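Local structure of citrate lyase, subunit 1 (Methanosaeta concilii, 6HXI) at residues F195-I200 and D214-L219; V120-D125 and A185-Y190. The protein probably catalyses, as a subunit of ATP citrate lyase, the cleavage of citrate with ATP and coenzyme A to acetyl-CoA and oxaloacetate. All blocks are in the same frame, centred on the assembly; numbering follows the deposited sequence.

Contact 1 of 2, residues F195-I200 and D214-L219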
ATOM      1  N   PHE C 195      27.545 -31.851  45.330  1.00 42.70           N
ATOM      2  CA  PHE C 195      28.039 -33.165  45.707  1.00 43.70           C
ATOM      3  C   PHE C 195      26.887 -34.039  46.123  1.00 48.07           C
ATOM      4  O   PHE C 195      25.889 -33.543  46.643  1.00 48.43           O
ATOM      5  CB  PHE C 195      29.038 -33.061  46.876  1.00 46.07           C
ATOM      6  CG  PHE C 195      30.428 -32.627  46.489  1.00 48.58           C
ATOM      7  CD1 PHE C 195      30.759 -31.278  46.422  1.00 52.55           C
ATOM      8  CD2 PHE C 195      31.407 -33.565  46.197  1.00 52.07           C
ATOM      9  CE1 PHE C 195      32.045 -30.877  46.059  1.00 55.38           C
ATOM     10  CE2 PHE C 195      32.685 -33.163  45.819  1.00 57.06           C
ATOM     11  CZ  PHE C 195      32.997 -31.819  45.760  1.00 55.84           C
ATOM     12  N   ALA C 196      27.027 -35.338  45.898  1.00 43.34           N
ATOM     13  CA  ALA C 196      26.051 -36.333  46.301  1.00 43.34           C
ATOM     14  C   ALA C 196      26.683 -37.174  47.448  1.00 47.97           C
ATOM     15  O   ALA C 196      25.977 -37.838  48.203  1.00 46.74           O
ATOM     16  CB  ALA C 196      25.703 -37.220  45.112  1.00 44.68           C
ATOM     17  N   TYR C 197      28.024 -37.120  47.555  1.00 46.52           N
ATOM     18  CA  TYR C 197      28.847 -37.816  48.538  1.00 46.97           C
ATOM     19  C   TYR C 197      30.257 -37.217  48.634  1.00 49.46           C
ATOM     20  O   TYR C 197      30.882 -36.920  47.622  1.00 47.29           O
ATOM     21  CB  TYR C 197      28.940 -39.311  48.189  1.00 49.43           C
ATOM     22  CG  TYR C 197      29.703 -40.123  49.213  1.00 53.42           C
ATOM     23  CD1 TYR C 197      29.123 -40.472  50.428  1.00 56.31           C
ATOM     24  CD2 TYR C 197      31.007 -40.542  48.968  1.00 55.86           C
ATOM     25  CE1 TYR C 197      29.835 -41.178  51.394  1.00 60.91           C
ATOM     26  CE2 TYR C 197      31.725 -41.276  49.920  1.00 58.73           C
ATOM     27  CZ  TYR C 197      31.134 -41.590  51.134  1.00 69.14           C
ATOM     28  OH  TYR C 197      31.820 -42.313  52.089  1.00 75.13           O
ATOM     29  N   VAL C 198      30.759 -37.086  49.864  1.00 48.28           N
ATOM     30  CA  VAL C 198      32.119 -36.630  50.176  1.00 49.37           C
ATOM     31  C   VAL C 198      32.640 -37.417  51.365  1.00 54.55           C
ATOM     32  O   VAL C 198      31.912 -37.622  52.337  1.00 53.60           O
ATOM     33  CB  VAL C 198      32.301 -35.079  50.313  1.00 53.28           C
ATOM     34  CG1 VAL C 198      31.600 -34.514  51.553  1.00 52.78           C
ATOM     35  CG2 VAL C 198      33.770 -34.698  50.328  1.00 53.93           C
ATOM     36  N   GLU C 199      33.882 -37.887  51.273  1.00 54.21           N
ATOM     37  CA  GLU C 199      34.524 -38.631  52.343  1.00 56.13           C
ATOM     38  C   GLU C 199      35.988 -38.240  52.459  1.00 62.66           C
ATOM     39  O   GLU C 199      36.744 -38.387  51.497  1.00 62.86           O
ATOM     40  CB  GLU C 199      34.397 -40.132  52.099  1.00 59.17           C
ATOM     41  CG  GLU C 199      34.985 -41.003  53.196  1.00 72.70           C
ATOM     42  CD  GLU C 199      35.372 -42.377  52.698  1.00110.37           C
ATOM     43  OE1 GLU C 199      34.456 -43.188  52.425  1.00113.70           O
ATOM     44  OE2 GLU C 199      36.589 -42.627  52.532  1.00116.00           O
ATOM     45  N   ILE C 200      36.378 -37.740  53.641  1.00 59.66           N
ATOM     46  CA  ILE C 200      37.753 -37.404  53.962  1.00 60.43           C
ATOM     47  C   ILE C 200      38.141 -38.383  55.064  1.00 66.74           C
ATOM     48  O   ILE C 200      37.749 -38.228  56.230  1.00 65.23           O
ATOM     49  CB  ILE C 200      38.015 -35.915  54.304  1.00 62.47           C
ATOM     50  CG1 ILE C 200      37.408 -34.984  53.219  1.00 60.43           C
ATOM     51  CG2 ILE C 200      39.528 -35.693  54.433  1.00 64.29           C
ATOM     52  CD1 ILE C 200      37.149 -33.588  53.670  1.00 62.42           C
ATOM     53  N   ASP C 214      43.103 -38.388  52.366  1.00 71.35           N
ATOM     54  CA  ASP C 214      42.478 -39.237  51.351  1.00 71.33           C
ATOM     55  C   ASP C 214      41.077 -38.732  51.125  1.00 73.62           C
ATOM     56  O   ASP C 214      40.424 -38.297  52.076  1.00 73.05           O
ATOM     57  CB  ASP C 214      42.502 -40.720  51.741  1.00 74.98           C
ATOM     58  CG  ASP C 214      43.888 -41.345  51.646  1.00 90.40           C
ATOM     59  OD1 ASP C 214      44.270 -41.787  50.536  1.00 92.34           O
ATOM     60  OD2 ASP C 214      44.583 -41.401  52.678  1.00 98.00           O
ATOM     61  N   MET C 215      40.639 -38.724  49.859  1.00 68.52           N
ATOM     62  CA  MET C 215      39.340 -38.198  49.463  1.00 65.85           C
ATOM     63  C   MET C 215      38.608 -39.080  48.435  1.00 66.95           C
ATOM     64  O   MET C 215      39.213 -39.625  47.504  1.00 67.76           O
ATOM     65  CB  MET C 215      39.502 -36.761  48.938  1.00 67.84           C
ATOM     66  CG  MET C 215      38.285 -35.902  49.139  1.00 69.99           C
ATOM     67  SD  MET C 215      38.658 -34.154  48.928  1.00 74.53           S
ATOM     68  CE  MET C 215      37.029 -33.478  48.991  1.00 68.56           C
ATOM     69  N   VAL C 216      37.302 -39.237  48.653  1.00 59.68           N
ATOM     70  CA  VAL C 216      36.371 -39.999  47.814  1.00 58.33           C
ATOM     71  C   VAL C 216      35.189 -39.073  47.647  1.00 58.57           C
ATOM     72  O   VAL C 216      34.694 -38.525  48.638  1.00 57.16           O
ATOM     73  CB  VAL C 216      35.971 -41.359  48.459  1.00 62.98           C
ATOM     74  CG1 VAL C 216      34.765 -41.988  47.765  1.00 61.64           C
ATOM     75  CG2 VAL C 216      37.153 -42.329  48.479  1.00 65.62           C
ATOM     76  N   ALA C 217      34.774 -38.840  46.401  1.00 54.47           N
ATOM     77  CA  ALA C 217      33.664 -37.927  46.149  1.00 52.22           C
ATOM     78  C   ALA C 217      32.840 -38.324  44.974  1.00 53.58           C
ATOM     79  O   ALA C 217      33.352 -38.920  44.021  1.00 53.92           O
ATOM     80  CB  ALA C 217      34.165 -36.490  45.986  1.00 52.35           C
ATOM     81  N   LYS C 218      31.534 -37.990  45.049  1.00 48.14           N
ATOM     82  CA  LYS C 218      30.542 -38.201  43.993  1.00 46.22           C
ATOM     83  C   LYS C 218      29.807 -36.893  43.771  1.00 48.57           C
ATOM     84  O   LYS C 218      29.416 -36.228  44.734  1.00 46.73           O
ATOM     85  CB  LYS C 218      29.533 -39.288  44.386  1.00 48.52           C
ATOM     86  CG  LYS C 218      30.009 -40.719  44.190  1.00 53.43           C
ATOM     87  CD  LYS C 218      28.942 -41.682  44.670  1.00 56.81           C
ATOM     88  CE  LYS C 218      29.214 -43.103  44.259  1.00 68.39           C
ATOM     89  NZ  LYS C 218      28.020 -43.942  44.531  1.00 83.22           N
ATOM     90  N   LEU C 219      29.617 -36.509  42.505  1.00 45.71           N
ATOM     91  CA  LEU C 219      28.868 -35.298  42.161  1.00 42.65           C
ATOM     92  C   LEU C 219      27.538 -35.724  41.569  1.00 46.40           C
ATOM     93  O   LEU C 219      27.481 -36.743  40.878  1.00 45.61           O
ATOM     94  CB  LEU C 219      29.630 -34.432  41.158  1.00 42.16           C
ATOM     95  CG  LEU C 219      30.957 -33.828  41.594  1.00 45.93           C
ATOM     96  CD1 LEU C 219      31.692 -33.227  40.408  1.00 45.94           C
ATOM     97  CD2 LEU C 219      30.758 -32.765  42.666  1.00 46.99           C
TER
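V216, F195 and K218 give up the most surface to this pairing of strands. V216 CG1, anti to its backbone N, stands 3.8 Å from Y197 CE2, near the ring plane. Y197 OH in turn donates to E199 OE1 at 2.8 Å, and OE1 accepts through its anti lone pair. Both contacts fall on the hydroxyl half of the ring, at its edge. E199 runs alongside V216, and their backbones bond both ways; E199 N lies 2.8 Å from V216 O, nearly along the C=O axis. The two strands are the arms of an antiparallel beta hairpin in the ATP-grasp domain. A classic beta bulge interrupts the pairing: A196 and Y197 on one strand both face K218 on the other. K218 O accepts both N-H groups, that of A196 N in a short, nearly straight bond (2.8 Å, 174°). The bond from Y197 N to K218 O is longer and more bent (3.3 Å). K218 N returns a bond to Y197 O at 2.9 Å. K218 meets Y197 through CB, and the rest of its extended chain runs off from the strand pair. F195 lies just before the bulge with its CG anti to the carbonyl carbon (chi1 -79°). L219 CD2 sits over the F195 ring, 3.6 Å from the centroid, a CH-pi contact. A217 CB meets the edge at F195 CE2, also 3.6 Å away.

Contact 2 of 2, residues V120-D125 and A185-Y190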
ATOM      1  N   VAL C 120      35.528 -37.758  58.253  1.00 59.53           N
ATOM      2  CA  VAL C 120      34.338 -36.943  57.970  1.00 57.23           C
ATOM      3  C   VAL C 120      33.689 -37.389  56.650  1.00 58.77           C
ATOM      4  O   VAL C 120      34.379 -37.560  55.648  1.00 57.25           O
ATOM      5  CB  VAL C 120      34.559 -35.396  58.052  1.00 60.50           C
ATOM      6  CG1 VAL C 120      35.522 -34.890  56.977  1.00 59.82           C
ATOM      7  CG2 VAL C 120      33.235 -34.639  57.988  1.00 59.02           C
ATOM      8  N   ALA C 121      32.365 -37.569  56.657  1.00 55.43           N
ATOM      9  CA  ALA C 121      31.622 -37.935  55.455  1.00 53.55           C
ATOM     10  C   ALA C 121      30.248 -37.275  55.390  1.00 54.85           C
ATOM     11  O   ALA C 121      29.520 -37.227  56.390  1.00 53.14           O
ATOM     12  CB  ALA C 121      31.493 -39.448  55.340  1.00 55.40           C
ATOM     13  N   ILE C 122      29.894 -36.763  54.203  1.00 50.13           N
ATOM     14  CA  ILE C 122      28.595 -36.148  53.980  1.00 47.88           C
ATOM     15  C   ILE C 122      27.878 -36.917  52.879  1.00 52.23           C
ATOM     16  O   ILE C 122      28.427 -37.156  51.809  1.00 50.06           O
ATOM     17  CB  ILE C 122      28.590 -34.605  53.778  1.00 49.55           C
ATOM     18  CG1 ILE C 122      29.504 -33.874  54.789  1.00 49.36           C
ATOM     19  CG2 ILE C 122      27.134 -34.047  53.836  1.00 49.21           C
ATOM     20  CD1 ILE C 122      29.829 -32.444  54.408  1.00 51.92           C
ATOM     21  N   SER C 123      26.664 -37.353  53.197  1.00 51.14           N
ATOM     22  CA  SER C 123      25.765 -38.119  52.347  1.00 51.07           C
ATOM     23  C   SER C 123      24.378 -37.537  52.552  1.00 54.15           C
ATOM     24  O   SER C 123      24.141 -36.872  53.557  1.00 54.48           O
ATOM     25  CB  SER C 123      25.762 -39.572  52.810  1.00 56.91           C
ATOM     26  OG  SER C 123      25.529 -40.435  51.715  1.00 70.12           O
ATOM     27  N   SER C 124      23.443 -37.805  51.642  1.00 49.90           N
ATOM     28  CA  SER C 124      22.092 -37.296  51.828  1.00 48.07           C
ATOM     29  C   SER C 124      21.056 -38.393  51.993  1.00 51.62           C
ATOM     30  O   SER C 124      21.239 -39.492  51.469  1.00 51.84           O
ATOM     31  CB  SER C 124      21.712 -36.384  50.679  1.00 49.18           C
ATOM     32  OG  SER C 124      22.573 -35.263  50.604  1.00 57.56           O
ATOM     33  N   ASP C 125      19.975 -38.092  52.730  1.00 48.24           N
ATOM     34  CA  ASP C 125      18.821 -38.976  52.928  1.00 50.09           C
ATOM     35  C   ASP C 125      17.559 -38.217  52.496  1.00 54.53           C
ATOM     36  O   ASP C 125      17.697 -37.079  52.064  1.00 53.08           O
ATOM     37  CB  ASP C 125      18.745 -39.555  54.364  1.00 53.05           C
ATOM     38  CG  ASP C 125      18.456 -38.603  55.526  1.00 60.92           C
ATOM     39  OD1 ASP C 125      18.099 -37.425  55.271  1.00 61.02           O
ATOM     40  OD2 ASP C 125      18.577 -39.041  56.689  1.00 64.56           O
ATOM     41  N   ALA C 185      31.897 -25.768  57.203  1.00 53.27           N
ATOM     42  CA  ALA C 185      32.383 -25.271  55.913  1.00 52.16           C
ATOM     43  C   ALA C 185      32.261 -26.364  54.848  1.00 54.13           C
ATOM     44  O   ALA C 185      31.858 -26.079  53.718  1.00 51.80           O
ATOM     45  CB  ALA C 185      33.833 -24.836  56.043  1.00 54.04           C
ATOM     46  N   LEU C 186      32.586 -27.620  55.227  1.00 52.17           N
ATOM     47  CA  LEU C 186      32.518 -28.787  54.345  1.00 52.16           C
ATOM     48  C   LEU C 186      31.094 -29.047  53.882  1.00 55.79           C
ATOM     49  O   LEU C 186      30.905 -29.380  52.713  1.00 54.35           O
ATOM     50  CB  LEU C 186      33.119 -30.035  55.000  1.00 52.87           C
ATOM     51  CG  LEU C 186      33.463 -31.186  54.049  1.00 56.66           C
ATOM     52  CD1 LEU C 186      34.747 -30.904  53.300  1.00 56.50           C
ATOM     53  CD2 LEU C 186      33.584 -32.490  54.809  1.00 59.98           C
ATOM     54  N   TRP C 187      30.096 -28.849  54.780  1.00 53.24           N
ATOM     55  CA  TRP C 187      28.673 -28.970  54.439  1.00 52.13           C
ATOM     56  C   TRP C 187      28.277 -27.894  53.416  1.00 53.67           C
ATOM     57  O   TRP C 187      27.550 -28.192  52.473  1.00 50.94           O
ATOM     58  CB  TRP C 187      27.760 -28.876  55.672  1.00 51.73           C
ATOM     59  CG  TRP C 187      26.314 -28.987  55.288  1.00 52.17           C
ATOM     60  CD1 TRP C 187      25.642 -30.124  54.945  1.00 54.37           C
ATOM     61  CD2 TRP C 187      25.414 -27.902  55.045  1.00 52.31           C
ATOM     62  NE1 TRP C 187      24.361 -29.819  54.553  1.00 53.60           N
ATOM     63  CE2 TRP C 187      24.201 -28.459  54.578  1.00 55.73           C
ATOM     64  CE3 TRP C 187      25.527 -26.503  55.142  1.00 54.36           C
ATOM     65  CZ2 TRP C 187      23.084 -27.670  54.274  1.00 55.35           C
ATOM     66  CZ3 TRP C 187      24.419 -25.722  54.855  1.00 56.45           C
ATOM     67  CH2 TRP C 187      23.215 -26.304  54.421  1.00 56.52           C
ATOM     68  N   ARG C 188      28.749 -26.648  53.615  1.00 49.99           N
ATOM     69  CA  ARG C 188      28.460 -25.521  52.725  1.00 48.91           C
ATOM     70  C   ARG C 188      29.066 -25.806  51.356  1.00 49.65           C
ATOM     71  O   ARG C 188      28.411 -25.610  50.337  1.00 49.70           O
ATOM     72  CB  ARG C 188      29.003 -24.212  53.327  1.00 49.78           C
ATOM     73  CG  ARG C 188      28.343 -23.818  54.640  1.00 48.46           C
ATOM     74  CD  ARG C 188      28.625 -22.358  54.959  1.00 56.12           C
ATOM     75  NE  ARG C 188      28.473 -22.053  56.384  1.00 60.35           N
ATOM     76  CZ  ARG C 188      27.324 -21.729  56.976  1.00 73.74           C
ATOM     77  NH1 ARG C 188      26.190 -21.702  56.281  1.00 62.49           N
ATOM     78  NH2 ARG C 188      27.293 -21.461  58.274  1.00 64.25           N
ATOM     79  N   PHE C 189      30.283 -26.353  51.351  1.00 45.81           N
ATOM     80  CA  PHE C 189      30.998 -26.779  50.163  1.00 46.01           C
ATOM     81  C   PHE C 189      30.223 -27.906  49.454  1.00 46.74           C
ATOM     82  O   PHE C 189      30.054 -27.859  48.247  1.00 44.32           O
ATOM     83  CB  PHE C 189      32.422 -27.213  50.559  1.00 49.29           C
ATOM     84  CG  PHE C 189      33.247 -27.895  49.494  1.00 51.47           C
ATOM     85  CD1 PHE C 189      33.807 -27.164  48.453  1.00 54.93           C
ATOM     86  CD2 PHE C 189      33.496 -29.265  49.556  1.00 53.71           C
ATOM     87  CE1 PHE C 189      34.573 -27.792  47.469  1.00 56.54           C
ATOM     88  CE2 PHE C 189      34.263 -29.895  48.571  1.00 57.60           C
ATOM     89  CZ  PHE C 189      34.798 -29.152  47.530  1.00 55.91           C
ATOM     90  N   TYR C 190      29.715 -28.877  50.216  1.00 45.52           N
ATOM     91  CA  TYR C 190      28.925 -30.020  49.722  1.00 45.21           C
ATOM     92  C   TYR C 190      27.629 -29.506  49.045  1.00 49.35           C
ATOM     93  O   TYR C 190      27.311 -29.890  47.910  1.00 48.32           O
ATOM     94  CB  TYR C 190      28.610 -30.939  50.924  1.00 45.68           C
ATOM     95  CG  TYR C 190      27.696 -32.114  50.636  1.00 47.41           C
ATOM     96  CD1 TYR C 190      28.212 -33.345  50.250  1.00 48.82           C
ATOM     97  CD2 TYR C 190      26.320 -32.022  50.848  1.00 47.95           C
ATOM     98  CE1 TYR C 190      27.377 -34.437  50.009  1.00 48.15           C
ATOM     99  CE2 TYR C 190      25.482 -33.112  50.635  1.00 47.71           C
ATOM    100  CZ  TYR C 190      26.015 -34.315  50.208  1.00 51.52           C
ATOM    101  OH  TYR C 190      25.197 -35.390  49.980  1.00 55.21           O
TER
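The Y190 ring has I122 CG2 over one face, centred, 3.5 Å from the centroid and only 3° off the ring normal. This is a CH-pi contact. At the rim, near the ring plane, S124 OG is hydrogen-bonded to Y190 OH at 2.7 Å. I122 O approaches the same ring at CE1, 3.4 Å away. The W187 ring meets I122 CG2 at its edge. I122 thus carries the strand side of the contact. Its CG2 is anti to the backbone N and serves the tyrosine. Its other branch stands beside the backbone N (chi1 -44°) and pushes CD1 against the helix backbone, 3.6 Å from W187 N. I122 CD1 also touches L186 CD2 at 3.8 Å. V120 CG1 comes tip to tip with that same L186 CD2, again at 3.8 Å. This is helix-on-sheet packing within the ATP-grasp domain. The axes of 120-125 and 185-190 cross at -39°, and the I122 and Y190 side chains pass antiparallel, one alongside the other. An alanine in place of Y190 would remove both ring and hydroxyl, and would probably leave I122 CG2 without its aromatic platform and S124 OG without this bond. Polar groups gather at one end of the apolar patch. D129 bonds S124 OG through OD1 and W187 NE1 through OD2. A196 O lies within weak hydrogen-bonding range of the Y190 hydroxyl. The phenol is bonded to S124 at its tip and packed on I122 at its face, which probably fixes how the ring is turned.

In the fold
Strand 3-6, at the N terminus, is an outermost strand of the sheet both contacts reach; much later the chain adds strand 118-125. It then forms strands 128-134 and 149-154 before helix 173-192 comes back to the sheet, so contact 2 closes a loop of 59 residues. Strand 195-206 follows the helix directly. The chain turns back into strand 209-220, and contact 1 closes this short hairpin of 13 intervening residues. The contacts are in series, neither nested nor crossed. Strands 118-125 and 195-206 are neighbours in one antiparallel sheet, so the backbones of V198 and I200 bond to I122 and V120. The F195 ring also meets F189 on the helix. Together the contacts join hairpin, sheet and helix.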